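Local coordinates for protein enolase (alpha proteobacterium BAL199, PDB 3UGV) that binds magnesium in its barrel domain and probably acts on a carboxylate substrate, as other members of the enolase superfamily do, at residues 221-226 and 246-251; 34-39 and 382-387; 156-161 and 335-340. All coordinates share one frame; numbering follows the deposited sequence.

Contact 1. Residues 221-226 and 246-251. With MG (magnesium ion), chain B.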
ATOM      1  N   ALA F 221       1.614  17.074  34.025  1.00 15.38           N
ATOM      2  CA  ALA F 221       1.165  16.198  32.960  1.00 19.13           C
ATOM      3  C   ALA F 221       0.379  15.050  33.568  1.00 21.10           C
ATOM      4  O   ALA F 221       0.760  14.541  34.625  1.00 24.85           O
ATOM      5  CB  ALA F 221       2.369  15.663  32.180  1.00 16.41           C
ATOM      6  N   LEU F 222      -0.720  14.659  32.916  1.00 17.54           N
ATOM      7  CA  LEU F 222      -1.462  13.445  33.285  1.00 17.61           C
ATOM      8  C   LEU F 222      -1.375  12.375  32.200  1.00 20.89           C
ATOM      9  O   LEU F 222      -1.700  12.615  31.031  1.00 22.84           O
ATOM     10  CB  LEU F 222      -2.931  13.744  33.569  1.00 16.44           C
ATOM     11  CG  LEU F 222      -3.207  14.732  34.692  1.00 27.56           C
ATOM     12  CD1 LEU F 222      -4.706  14.916  34.833  1.00 19.35           C
ATOM     13  CD2 LEU F 222      -2.606  14.225  35.986  1.00 28.12           C
ATOM     14  N   MET F 223      -0.907  11.199  32.589  1.00 22.92           N
ATOM     15  CA  MET F 223      -0.860  10.054  31.696  1.00 21.07           C
ATOM     16  C   MET F 223      -2.029   9.175  32.091  1.00 22.12           C
ATOM     17  O   MET F 223      -2.195   8.833  33.251  1.00 33.81           O
ATOM     18  CB  MET F 223       0.449   9.281  31.873  1.00 23.91           C
ATOM     19  CG  MET F 223       1.711   9.992  31.404  1.00 27.13           C
ATOM     20  SD  MET F 223       2.163  11.439  32.407  1.00 25.44           S
ATOM     21  CE  MET F 223       3.952  11.364  32.237  1.00 21.81           C
ATOM     22  N   VAL F 224      -2.860   8.813  31.137  1.00 19.64           N
ATOM     23  CA  VAL F 224      -4.034   8.036  31.470  1.00 22.76           C
ATOM     24  C   VAL F 224      -3.878   6.600  30.985  1.00 21.97           C
ATOM     25  O   VAL F 224      -3.481   6.358  29.844  1.00 25.56           O
ATOM     26  CB  VAL F 224      -5.304   8.695  30.903  1.00 26.19           C
ATOM     27  CG1 VAL F 224      -6.354   7.652  30.509  1.00 23.87           C
ATOM     28  CG2 VAL F 224      -5.858   9.705  31.905  1.00 28.43           C
ATOM     29  N   ASP F 225      -4.175   5.654  31.868  1.00 19.75           N
ATOM     30  CA  ASP F 225      -4.056   4.235  31.553  1.00 20.22           C
ATOM     31  C   ASP F 225      -5.380   3.517  31.763  1.00 30.99           C
ATOM     32  O   ASP F 225      -5.961   3.583  32.853  1.00 32.06           O
ATOM     33  CB  ASP F 225      -3.000   3.585  32.445  1.00 27.13           C
ATOM     34  CG  ASP F 225      -2.532   2.229  31.913  1.00 27.68           C
ATOM     35  OD1 ASP F 225      -3.284   1.537  31.173  1.00 25.14           O
ATOM     36  OD2 ASP F 225      -1.395   1.862  32.233  1.00 26.21           O
ATOM     37  N   PHE F 226      -5.850   2.824  30.726  1.00 28.34           N
ATOM     38  CA  PHE F 226      -7.107   2.086  30.818  1.00 20.28           C
ATOM     39  C   PHE F 226      -6.875   0.631  31.163  1.00 20.80           C
ATOM     40  O   PHE F 226      -7.819  -0.098  31.415  1.00 25.24           O
ATOM     41  CB  PHE F 226      -7.863   2.145  29.502  1.00 17.79           C
ATOM     42  CG  PHE F 226      -8.589   3.428  29.270  1.00 19.91           C
ATOM     43  CD1 PHE F 226      -9.853   3.623  29.792  1.00 21.12           C
ATOM     44  CD2 PHE F 226      -8.025   4.429  28.495  1.00 20.74           C
ATOM     45  CE1 PHE F 226     -10.546   4.805  29.563  1.00 20.91           C
ATOM     46  CE2 PHE F 226      -8.709   5.621  28.266  1.00 25.24           C
ATOM     47  CZ  PHE F 226      -9.966   5.806  28.806  1.00 18.14           C
ATOM     48  N   GLY F 246      -6.420  17.456  26.918  1.00 24.97           N
ATOM     49  CA  GLY F 246      -5.032  17.864  27.082  1.00 17.15           C
ATOM     50  C   GLY F 246      -4.174  16.865  27.850  1.00 22.04           C
ATOM     51  O   GLY F 246      -3.202  17.250  28.489  1.00 28.53           O
ATOM     52  N   LEU F 247      -4.514  15.577  27.776  1.00 20.00           N
ATOM     53  CA  LEU F 247      -3.722  14.528  28.435  1.00 20.50           C
ATOM     54  C   LEU F 247      -2.354  14.373  27.786  1.00 22.98           C
ATOM     55  O   LEU F 247      -2.186  14.674  26.598  1.00 24.00           O
ATOM     56  CB  LEU F 247      -4.449  13.185  28.359  1.00 16.14           C
ATOM     57  CG  LEU F 247      -5.860  13.180  28.932  1.00 21.53           C
ATOM     58  CD1 LEU F 247      -6.554  11.885  28.577  1.00 18.97           C
ATOM     59  CD2 LEU F 247      -5.806  13.407  30.455  1.00 16.63           C
ATOM     60  N   GLU F 248      -1.378  13.910  28.563  1.00 19.00           N
ATOM     61  CA  GLU F 248      -0.033  13.673  28.047  1.00 17.04           C
ATOM     62  C   GLU F 248      -0.055  12.461  27.106  1.00 20.29           C
ATOM     63  O   GLU F 248       0.541  12.479  26.037  1.00 18.89           O
ATOM     64  CB  GLU F 248       0.940  13.419  29.188  1.00 17.67           C
ATOM     65  CG  GLU F 248       2.335  12.969  28.738  1.00 18.74           C
ATOM     66  CD  GLU F 248       3.243  14.117  28.328  1.00 32.91           C
ATOM     67  OE1 GLU F 248       2.838  15.295  28.483  1.00 35.53           O
ATOM     68  OE2 GLU F 248       4.377  13.839  27.868  1.00 38.20           O
ATOM     69  N   TRP F 249      -0.763  11.412  27.502  1.00 18.35           N
ATOM     70  CA  TRP F 249      -1.036  10.311  26.588  1.00 14.33           C
ATOM     71  C   TRP F 249      -2.165   9.447  27.089  1.00 21.16           C
ATOM     72  O   TRP F 249      -2.555   9.551  28.251  1.00 14.46           O
ATOM     73  CB  TRP F 249       0.208   9.451  26.355  1.00 14.70           C
ATOM     74  CG  TRP F 249       0.661   8.581  27.516  1.00 14.66           C
ATOM     75  CD1 TRP F 249      -0.053   7.590  28.148  1.00 23.95           C
ATOM     76  CD2 TRP F 249       1.964   8.572  28.116  1.00 19.15           C
ATOM     77  NE1 TRP F 249       0.718   6.998  29.126  1.00 15.24           N
ATOM     78  CE2 TRP F 249       1.963   7.573  29.113  1.00 17.35           C
ATOM     79  CE3 TRP F 249       3.131   9.313  27.907  1.00 16.76           C
ATOM     80  CZ2 TRP F 249       3.078   7.312  29.902  1.00 23.66           C
ATOM     81  CZ3 TRP F 249       4.234   9.051  28.696  1.00 20.18           C
ATOM     82  CH2 TRP F 249       4.199   8.063  29.681  1.00 19.84           C
ATOM     83  N   ILE F 250      -2.677   8.598  26.201  1.00 19.60           N
ATOM     84  CA  ILE F 250      -3.672   7.588  26.542  1.00 17.99           C
ATOM     85  C   ILE F 250      -3.070   6.189  26.341  1.00 26.53           C
ATOM     86  O   ILE F 250      -2.551   5.862  25.260  1.00 21.94           O
ATOM     87  CB  ILE F 250      -4.916   7.740  25.665  1.00 18.71           C
ATOM     88  CG1 ILE F 250      -5.567   9.104  25.904  1.00 23.10           C
ATOM     89  CG2 ILE F 250      -5.912   6.616  25.916  1.00  9.30           C
ATOM     90  CD1 ILE F 250      -6.556   9.465  24.816  1.00 17.51           C
ATOM     91  N   GLU F 251      -3.158   5.359  27.375  1.00 12.50           N
ATOM     92  CA  GLU F 251      -2.416   4.104  27.401  1.00 11.45           C
ATOM     93  C   GLU F 251      -3.333   2.892  27.346  1.00 21.02           C
ATOM     94  O   GLU F 251      -4.309   2.826  28.093  1.00 26.85           O
ATOM     95  CB  GLU F 251      -1.554   4.059  28.662  1.00 12.68           C
ATOM     96  CG  GLU F 251      -0.537   2.951  28.725  1.00 24.88           C
ATOM     97  CD  GLU F 251       0.308   3.035  29.994  1.00 34.86           C
ATOM     98  OE1 GLU F 251       0.725   4.160  30.381  1.00 27.29           O
ATOM     99  OE2 GLU F 251       0.539   1.977  30.612  1.00 32.57           O
TER
HETATM  100 MG    MG B 500       0.120   0.631  31.928  1.00 28.29          MG
HETATM  101  O   HOH W   1      -1.232  16.480  30.399  1.00 19.08           O
HETATM  102  O   HOH W   2       1.419   0.911  33.556  1.00 29.46           O
HETATM  103  O   HOH W   3      -0.600  -0.885  33.165  1.00 25.66           O
HETATM  104  O   HOH W   4      -1.295  -0.098  30.535  1.00 32.08           O

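Contact 2. Residues 34-39 and 382-387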
ATOM      1  N   THR F  34      20.139 -17.857  42.541  1.00 46.45           N
ATOM      2  CA  THR F  34      19.114 -18.146  43.536  1.00 51.72           C
ATOM      3  C   THR F  34      17.926 -17.199  43.390  1.00 51.02           C
ATOM      4  O   THR F  34      18.096 -15.986  43.274  1.00 55.01           O
ATOM      5  CB  THR F  34      19.661 -18.066  44.961  1.00 52.91           C
ATOM      6  OG1 THR F  34      20.690 -19.045  45.129  1.00 59.90           O
ATOM      7  CG2 THR F  34      18.560 -18.341  45.952  1.00 53.13           C
ATOM      8  N   ALA F  35      16.727 -17.773  43.385  1.00 47.47           N
ATOM      9  CA  ALA F  35      15.499 -17.001  43.261  1.00 45.04           C
ATOM     10  C   ALA F  35      14.615 -17.203  44.484  1.00 48.58           C
ATOM     11  O   ALA F  35      14.278 -18.336  44.842  1.00 47.79           O
ATOM     12  CB  ALA F  35      14.751 -17.390  41.995  1.00 40.51           C
ATOM     13  N   ARG F  36      14.246 -16.091  45.114  1.00 43.90           N
ATOM     14  CA  ARG F  36      13.450 -16.107  46.332  1.00 42.14           C
ATOM     15  C   ARG F  36      12.171 -15.306  46.148  1.00 45.39           C
ATOM     16  O   ARG F  36      12.216 -14.103  45.923  1.00 51.26           O
ATOM     17  CB  ARG F  36      14.254 -15.518  47.494  1.00 39.34           C
ATOM     18  CG  ARG F  36      15.465 -16.348  47.882  1.00 48.64           C
ATOM     19  CD  ARG F  36      16.200 -15.730  49.052  1.00 49.97           C
ATOM     20  NE  ARG F  36      16.977 -14.560  48.659  1.00 49.37           N
ATOM     21  CZ  ARG F  36      17.366 -13.610  49.504  1.00 52.94           C
ATOM     22  NH1 ARG F  36      17.037 -13.690  50.788  1.00 55.95           N
ATOM     23  NH2 ARG F  36      18.077 -12.577  49.068  1.00 53.90           N
ATOM     24  N   PRO F  37      11.018 -15.972  46.253  1.00 41.36           N
ATOM     25  CA  PRO F  37       9.750 -15.263  46.088  1.00 39.70           C
ATOM     26  C   PRO F  37       9.351 -14.527  47.365  1.00 41.85           C
ATOM     27  O   PRO F  37       9.472 -15.079  48.454  1.00 47.72           O
ATOM     28  CB  PRO F  37       8.763 -16.399  45.804  1.00 37.14           C
ATOM     29  CG  PRO F  37       9.325 -17.558  46.560  1.00 44.13           C
ATOM     30  CD  PRO F  37      10.825 -17.412  46.496  1.00 42.18           C
ATOM     31  N   VAL F  38       8.908 -13.283  47.236  1.00 36.34           N
ATOM     32  CA  VAL F  38       8.328 -12.596  48.377  1.00 38.15           C
ATOM     33  C   VAL F  38       7.018 -11.938  47.977  1.00 39.31           C
ATOM     34  O   VAL F  38       6.681 -11.883  46.798  1.00 40.36           O
ATOM     35  CB  VAL F  38       9.289 -11.569  49.012  1.00 39.98           C
ATOM     36  CG1 VAL F  38      10.702 -12.120  49.030  1.00 45.56           C
ATOM     37  CG2 VAL F  38       9.244 -10.269  48.275  1.00 35.97           C
ATOM     38  N   LEU F  39       6.272 -11.466  48.968  1.00 36.90           N
ATOM     39  CA  LEU F  39       4.966 -10.882  48.735  1.00 39.75           C
ATOM     40  C   LEU F  39       4.806  -9.719  49.687  1.00 42.84           C
ATOM     41  O   LEU F  39       4.795  -9.906  50.903  1.00 43.33           O
ATOM     42  CB  LEU F  39       3.855 -11.916  48.967  1.00 39.29           C
ATOM     43  CG  LEU F  39       2.469 -11.557  48.413  1.00 47.33           C
ATOM     44  CD1 LEU F  39       2.440 -11.702  46.895  1.00 43.07           C
ATOM     45  CD2 LEU F  39       1.361 -12.399  49.037  1.00 44.21           C
ATOM     46  N   ASP F 382      15.938  -8.210  56.519  1.00 43.84           N
ATOM     47  CA  ASP F 382      14.879  -8.262  57.533  1.00 55.56           C
ATOM     48  C   ASP F 382      13.496  -8.243  56.879  1.00 56.62           C
ATOM     49  O   ASP F 382      12.682  -9.158  57.063  1.00 57.26           O
ATOM     50  CB  ASP F 382      15.002  -7.098  58.520  1.00 61.65           C
ATOM     51  CG  ASP F 382      16.190  -7.247  59.451  1.00 75.24           C
ATOM     52  OD1 ASP F 382      16.640  -8.398  59.665  1.00 75.18           O
ATOM     53  OD2 ASP F 382      16.667  -6.213  59.974  1.00 79.36           O
ATOM     54  N   VAL F 383      13.244  -7.190  56.109  1.00 49.29           N
ATOM     55  CA  VAL F 383      12.015  -7.069  55.351  1.00 35.63           C
ATOM     56  C   VAL F 383      11.817  -8.295  54.467  1.00 42.87           C
ATOM     57  O   VAL F 383      10.697  -8.791  54.331  1.00 42.12           O
ATOM     58  CB  VAL F 383      12.030  -5.809  54.479  1.00 38.65           C
ATOM     59  CG1 VAL F 383      10.760  -5.724  53.665  1.00 46.50           C
ATOM     60  CG2 VAL F 383      12.186  -4.570  55.345  1.00 44.22           C
ATOM     61  N   VAL F 384      12.903  -8.781  53.865  1.00 36.85           N
ATOM     62  CA  VAL F 384      12.817  -9.983  53.039  1.00 36.70           C
ATOM     63  C   VAL F 384      12.312 -11.184  53.835  1.00 41.80           C
ATOM     64  O   VAL F 384      11.422 -11.909  53.379  1.00 46.88           O
ATOM     65  CB  VAL F 384      14.164 -10.330  52.363  1.00 35.92           C
ATOM     66  CG1 VAL F 384      14.120 -11.731  51.751  1.00 27.40           C
ATOM     67  CG2 VAL F 384      14.482  -9.311  51.304  1.00 45.21           C
ATOM     68  N   ALA F 385      12.872 -11.393  55.024  1.00 48.13           N
ATOM     69  CA  ALA F 385      12.479 -12.532  55.860  1.00 51.52           C
ATOM     70  C   ALA F 385      11.010 -12.442  56.267  1.00 48.16           C
ATOM     71  O   ALA F 385      10.265 -13.427  56.186  1.00 47.29           O
ATOM     72  CB  ALA F 385      13.367 -12.622  57.091  1.00 50.33           C
ATOM     73  N   ALA F 386      10.605 -11.251  56.697  1.00 42.08           N
ATOM     74  CA  ALA F 386       9.229 -10.998  57.108  1.00 40.84           C
ATOM     75  C   ALA F 386       8.206 -11.202  55.979  1.00 45.05           C
ATOM     76  O   ALA F 386       7.000 -11.244  56.232  1.00 46.79           O
ATOM     77  CB  ALA F 386       9.105  -9.585  57.697  1.00 39.41           C
ATOM     78  N   ASN F 387       8.677 -11.346  54.742  1.00 47.54           N
ATOM     79  CA  ASN F 387       7.761 -11.424  53.600  1.00 49.47           C
ATOM     80  C   ASN F 387       8.008 -12.577  52.628  1.00 51.88           C
ATOM     81  O   ASN F 387       7.291 -12.729  51.626  1.00 42.45           O
ATOM     82  CB  ASN F 387       7.731 -10.092  52.845  1.00 40.11           C
ATOM     83  CG  ASN F 387       7.030  -9.017  53.622  1.00 42.88           C
ATOM     84  OD1 ASN F 387       5.802  -9.022  53.732  1.00 46.71           O
ATOM     85  ND2 ASN F 387       7.803  -8.097  54.195  1.00 42.95           N
TER

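Contact 3. Residues 156-161 and 335-340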
ATOM      1  N   GLY F 156      23.078  10.003  36.535  1.00 38.98           N
ATOM      2  CA  GLY F 156      22.496  11.329  36.493  1.00 36.93           C
ATOM      3  C   GLY F 156      20.996  11.292  36.691  1.00 34.25           C
ATOM      4  O   GLY F 156      20.446  10.299  37.165  1.00 36.32           O
ATOM      5  N   SER F 157      20.340  12.380  36.306  1.00 29.73           N
ATOM      6  CA  SER F 157      18.910  12.559  36.517  1.00 38.35           C
ATOM      7  C   SER F 157      18.080  12.018  35.353  1.00 32.96           C
ATOM      8  O   SER F 157      18.479  12.122  34.194  1.00 33.52           O
ATOM      9  CB  SER F 157      18.591  14.048  36.723  1.00 40.28           C
ATOM     10  OG  SER F 157      18.753  14.410  38.080  1.00 52.06           O
ATOM     11  N   VAL F 158      16.926  11.443  35.678  1.00 26.24           N
ATOM     12  CA  VAL F 158      15.977  10.978  34.673  1.00 25.79           C
ATOM     13  C   VAL F 158      14.586  11.437  35.082  1.00 28.87           C
ATOM     14  O   VAL F 158      14.117  11.095  36.172  1.00 25.59           O
ATOM     15  CB  VAL F 158      15.956   9.453  34.558  1.00 29.02           C
ATOM     16  CG1 VAL F 158      15.140   9.031  33.322  1.00 31.60           C
ATOM     17  CG2 VAL F 158      17.365   8.899  34.492  1.00 25.00           C
ATOM     18  N   LYS F 159      13.944  12.225  34.221  1.00 24.91           N
ATOM     19  CA  LYS F 159      12.618  12.761  34.506  1.00 27.35           C
ATOM     20  C   LYS F 159      11.661  11.600  34.700  1.00 28.24           C
ATOM     21  O   LYS F 159      11.670  10.655  33.918  1.00 24.94           O
ATOM     22  CB  LYS F 159      12.137  13.662  33.358  1.00 22.22           C
ATOM     23  CG  LYS F 159      10.961  14.579  33.717  1.00 26.08           C
ATOM     24  CD  LYS F 159      10.541  15.440  32.533  1.00 25.18           C
ATOM     25  CE  LYS F 159      10.236  14.553  31.333  1.00 38.96           C
ATOM     26  NZ  LYS F 159       9.910  15.315  30.092  1.00 47.47           N
ATOM     27  N   ALA F 160      10.856  11.644  35.754  1.00 24.37           N
ATOM     28  CA  ALA F 160       9.932  10.544  36.006  1.00 18.31           C
ATOM     29  C   ALA F 160       8.531  11.056  36.257  1.00 20.79           C
ATOM     30  O   ALA F 160       8.314  12.249  36.444  1.00 31.65           O
ATOM     31  CB  ALA F 160      10.408   9.695  37.178  1.00 18.58           C
ATOM     32  N   TYR F 161       7.572  10.146  36.241  1.00 21.84           N
ATOM     33  CA  TYR F 161       6.209  10.470  36.620  1.00 18.02           C
ATOM     34  C   TYR F 161       5.775   9.437  37.632  1.00 21.50           C
ATOM     35  O   TYR F 161       6.289   8.311  37.651  1.00 15.00           O
ATOM     36  CB  TYR F 161       5.276  10.480  35.398  1.00 11.30           C
ATOM     37  CG  TYR F 161       5.045   9.118  34.733  1.00 19.66           C
ATOM     38  CD1 TYR F 161       3.960   8.336  35.081  1.00 24.98           C
ATOM     39  CD2 TYR F 161       5.898   8.642  33.739  1.00 19.27           C
ATOM     40  CE1 TYR F 161       3.738   7.114  34.474  1.00 33.29           C
ATOM     41  CE2 TYR F 161       5.680   7.434  33.125  1.00 15.19           C
ATOM     42  CZ  TYR F 161       4.595   6.675  33.500  1.00 22.70           C
ATOM     43  OH  TYR F 161       4.362   5.473  32.916  1.00 25.80           O
ATOM     44  N   HIS F 335      18.836   3.412  34.769  1.00 22.87           N
ATOM     45  CA  HIS F 335      20.132   3.120  34.151  1.00 26.40           C
ATOM     46  C   HIS F 335      20.075   3.136  32.625  1.00 27.31           C
ATOM     47  O   HIS F 335      20.839   3.868  32.001  1.00 28.00           O
ATOM     48  CB  HIS F 335      20.727   1.802  34.664  1.00 24.43           C
ATOM     49  CG  HIS F 335      21.432   1.934  35.979  1.00 30.74           C
ATOM     50  ND1 HIS F 335      22.759   2.296  36.081  1.00 34.52           N
ATOM     51  CD2 HIS F 335      20.990   1.760  37.248  1.00 26.67           C
ATOM     52  CE1 HIS F 335      23.106   2.337  37.355  1.00 30.90           C
ATOM     53  NE2 HIS F 335      22.050   2.017  38.083  1.00 27.09           N
ATOM     54  N   VAL F 336      19.168   2.356  32.028  1.00 18.27           N
ATOM     55  CA  VAL F 336      19.112   2.268  30.562  1.00 21.79           C
ATOM     56  C   VAL F 336      18.572   3.541  29.930  1.00 23.22           C
ATOM     57  O   VAL F 336      18.915   3.853  28.792  1.00 26.28           O
ATOM     58  CB  VAL F 336      18.288   1.053  30.029  1.00 22.52           C
ATOM     59  CG1 VAL F 336      18.908  -0.248  30.468  1.00 20.63           C
ATOM     60  CG2 VAL F 336      16.837   1.138  30.487  1.00 16.17           C
ATOM     61  N   MET F 337      17.729   4.275  30.656  1.00 21.96           N
ATOM     62  CA  MET F 337      17.210   5.551  30.131  1.00 25.33           C
ATOM     63  C   MET F 337      18.325   6.563  29.937  1.00 27.27           C
ATOM     64  O   MET F 337      18.216   7.461  29.097  1.00 30.74           O
ATOM     65  CB  MET F 337      16.103   6.140  31.018  1.00 22.42           C
ATOM     66  CG  MET F 337      14.797   5.375  30.954  1.00 26.76           C
ATOM     67  SD  MET F 337      13.913   5.699  29.425  1.00 27.61           S
ATOM     68  CE  MET F 337      13.096   7.243  29.850  1.00 27.20           C
ATOM     69  N   ARG F 338      19.399   6.407  30.711  1.00 34.62           N
ATOM     70  CA  ARG F 338      20.576   7.270  30.592  1.00 32.30           C
ATOM     71  C   ARG F 338      21.294   7.075  29.260  1.00 33.43           C
ATOM     72  O   ARG F 338      22.015   7.956  28.818  1.00 31.46           O
ATOM     73  CB  ARG F 338      21.555   7.040  31.754  1.00 27.64           C
ATOM     74  CG  ARG F 338      21.076   7.570  33.107  1.00 30.17           C
ATOM     75  CD  ARG F 338      20.978   9.090  33.128  1.00 29.13           C
ATOM     76  NE  ARG F 338      22.264   9.723  32.844  1.00 42.65           N
ATOM     77  CZ  ARG F 338      22.476  11.042  32.857  1.00 49.82           C
ATOM     78  NH1 ARG F 338      21.489  11.883  33.146  1.00 45.28           N
ATOM     79  NH2 ARG F 338      23.681  11.529  32.586  1.00 45.82           N
ATOM     80  N   VAL F 339      21.103   5.926  28.620  1.00 30.13           N
ATOM     81  CA  VAL F 339      21.723   5.697  27.316  1.00 33.44           C
ATOM     82  C   VAL F 339      20.696   5.407  26.234  1.00 39.73           C
ATOM     83  O   VAL F 339      21.043   4.899  25.174  1.00 42.39           O
ATOM     84  CB  VAL F 339      22.719   4.540  27.349  1.00 26.89           C
ATOM     85  CG1 VAL F 339      23.833   4.853  28.322  1.00 33.72           C
ATOM     86  CG2 VAL F 339      22.008   3.245  27.741  1.00 26.14           C
ATOM     87  N   THR F 340      19.435   5.726  26.500  1.00 33.91           N
ATOM     88  CA  THR F 340      18.381   5.491  25.513  1.00 28.11           C
ATOM     89  C   THR F 340      18.134   6.741  24.666  1.00 27.37           C
ATOM     90  O   THR F 340      17.744   7.807  25.167  1.00 25.58           O
ATOM     91  CB  THR F 340      17.089   5.019  26.177  1.00 26.05           C
ATOM     92  OG1 THR F 340      17.321   3.750  26.801  1.00 25.82           O
ATOM     93  CG2 THR F 340      15.972   4.898  25.148  1.00 18.66           C
TER

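Contact 1. Residues 221-226 and 246-251
The magnesium site of the enolase-superfamily barrel is built where Asp225 and Glu251 stand at the C-terminal ends of two neighbouring parallel strands. Asp225 OD2 binds the metal at 2.0 Å and Glu251 OE2 at 1.9 Å; Glu277 and three waters complete the shell. The magnesium holds the two carboxylate oxygens together, with Asp225 OD2 and Glu251 OE2 only 2.5 Å apart and the carboxylate planes turned 46° against each other. Each ligand is also steadied through its other oxygen: Asp225 OD1 accepts from Asn227 N, while Glu251 OE1 forms a salt bridge with Lys194 and takes a bond from Trp249 NE1 (3.1 Å) on its anti lone pair, the oxygen lying somewhat out of the indole plane.

On the same face of the sheet as Asp225 and Glu251, Met223 CG sits squarely over the six-membered ring of Trp249, 3.3 Å from its centroid, a CH-pi contact, and SD stands further off above the same face, a distant Met-aromatic contact. Trp249 holds CG between its backbone N and carbonyl carbon (chi1 71°), which lays the indole across Met223 and sends NE1 toward Glu251. A leucine in place of Trp249 would probably uncover Met223 and leave Glu251 OE1 with Lys194 but without its indole N-H, less firmly fixed in rotation.

Four backbone bonds join the strands: Glu248 N to Leu222 O, Val224 N to Trp249 O (3.0 Å, nearly straight), Glu251 N to Val224 O (2.7 Å, more bent) and Phe226 N to Glu251 O. On the other side Val224 CG2 meets Leu247 CD2, and Ile250 CG2 reaches the Phe226 ring edge. In this beta-alpha-beta unit helix 232-242 packs Ile242 against Phe226, Leu247 and Ile250; helix 202-216 covers Leu222 and Leu247, and strand 192-196 flanks 221-225.

Contact 2. Residues 34-39 and 382-387
Val38 and Asn387 bring the two backbones together, their CA atoms 5.4 Å apart, where helix segment 382-387 crosses strand segment 34-39 at 80°. The axes pass at 7.7 Å, and the link is made by Asn387: Leu39 N donates to Asn387 O over 3.1 Å, with the donor tilted from the carbonyl plane. That same oxygen also receives a CA-H...O contact from Val38 CA at 3.4 Å, so two neighbouring strand residues close on one carbonyl.

The Asn387 side chain is held by the turn before it. ND2 donates to Val383 O at 3.0 Å, with the acceptor close to the amide plane, and this fixes how the amide is turned. CG stands anti to the carbonyl carbon (chi1 -71°), folding the amide back over the preceding turn. OD1 lies 3.1 Å from Leu39 O; both are acceptors, and no bond joins them.

Further back along the strand, Val384 CG1 touches Arg36 NH1 at 3.6 Å, the two side chains meeting at about a right angle. The methyl approaches the guanidinium obliquely. Val38 CG1 comes looser against the same Val384 CG1, and Leu60 of strand 52-65 adds to the apolar surroundings of Val384. Arg36 NH1 forms a salt bridge with Glu381, at the start of helix 381-387, and Asp62 forms a long, weak ion pair with NH2.

The contact thus ties the C-terminal helix to the edge strand of the antiparallel sheet in the N-terminal domain. The backbone bond and the internally braced amide give a directional hold at Asn387. Because the charge of Arg36 is taken up by Glu381, right beside segment 382-387, the arginine probably contributes to the attachment of the helix as well as lying against Val384.

Contact 3. Residues 156-161 and 335-340
Met337 of helix 330-337 and Arg338 next to it lean on the beginning of strand 157-162 through Val158, Ser157 and Gly156. Ahead of them in the chain, His335 turns away from the strand and is bonded at both ring nitrogens, ND1 to Cys148 N and NE2 to Tyr360 OH. Val336 contributes its carbonyl to the turn: Val336 O accepts from Val339 N and from Thr340 OG1, the two donors reaching it from opposite faces of its plane.

Met337 is the first to touch. Its CB lies 3.8 Å from Val158 CG1, and the two side chains meet at about a right angle. The other branch of the valine, CG2, lies beside the aliphatic part of Arg338, 3.9 Å from CD, the two chains running past each other in opposite directions. Val158 holds CG1 anti to its backbone N (chi1 -170°), which gives one methyl to each neighbour.

Arg338 then folds over at chi2 and chi3 to bring its guanidinium down onto the strand. NH1 donates to Ser157 O at 3.2 Å, the oxygen lying in the guanidinium plane at its edge, though the bond is bent (144°). One face of the same group rests on Gly156 CA, 3.5 Å from NH1. With no side chain on Gly156, the guanidinium can lie directly against its CA. NE is bonded to Thr154 O, just before the strand, and NH2 also makes a long, weak ion pair with Glu106 of another subunit.

The turn ends at Thr340, whose OG1 is 2.6 Å from Val336 O and is also bonded to Trp310. Helix 306-320 carries that tryptophan and packs behind Val336 and Met337, while strands 346-348 and 366-368 flank strand 157-162.

How the contacts relate
Contact 2 spans almost the whole chain, bringing the C-terminal helix 381-387 back to the first strand; contact 3 is nested inside that loop, and contact 1 inside contact 3. Contacts 1 and 3 have centres 20 Å apart and touch: Met223 CE lies 3.5 Å from Tyr161 CG, and the Tyr161 ring meets Trp249 edge-to-face. Strand 157-162 therefore reaches from the packing at helix 330-337 to the residues beneath the magnesium site. Contact 2 lies away from both, its centre 34 Å from that of contact 1 and 28 Å from that of contact 3, fastening the chain's end to the N-terminal domain, well away from the metal.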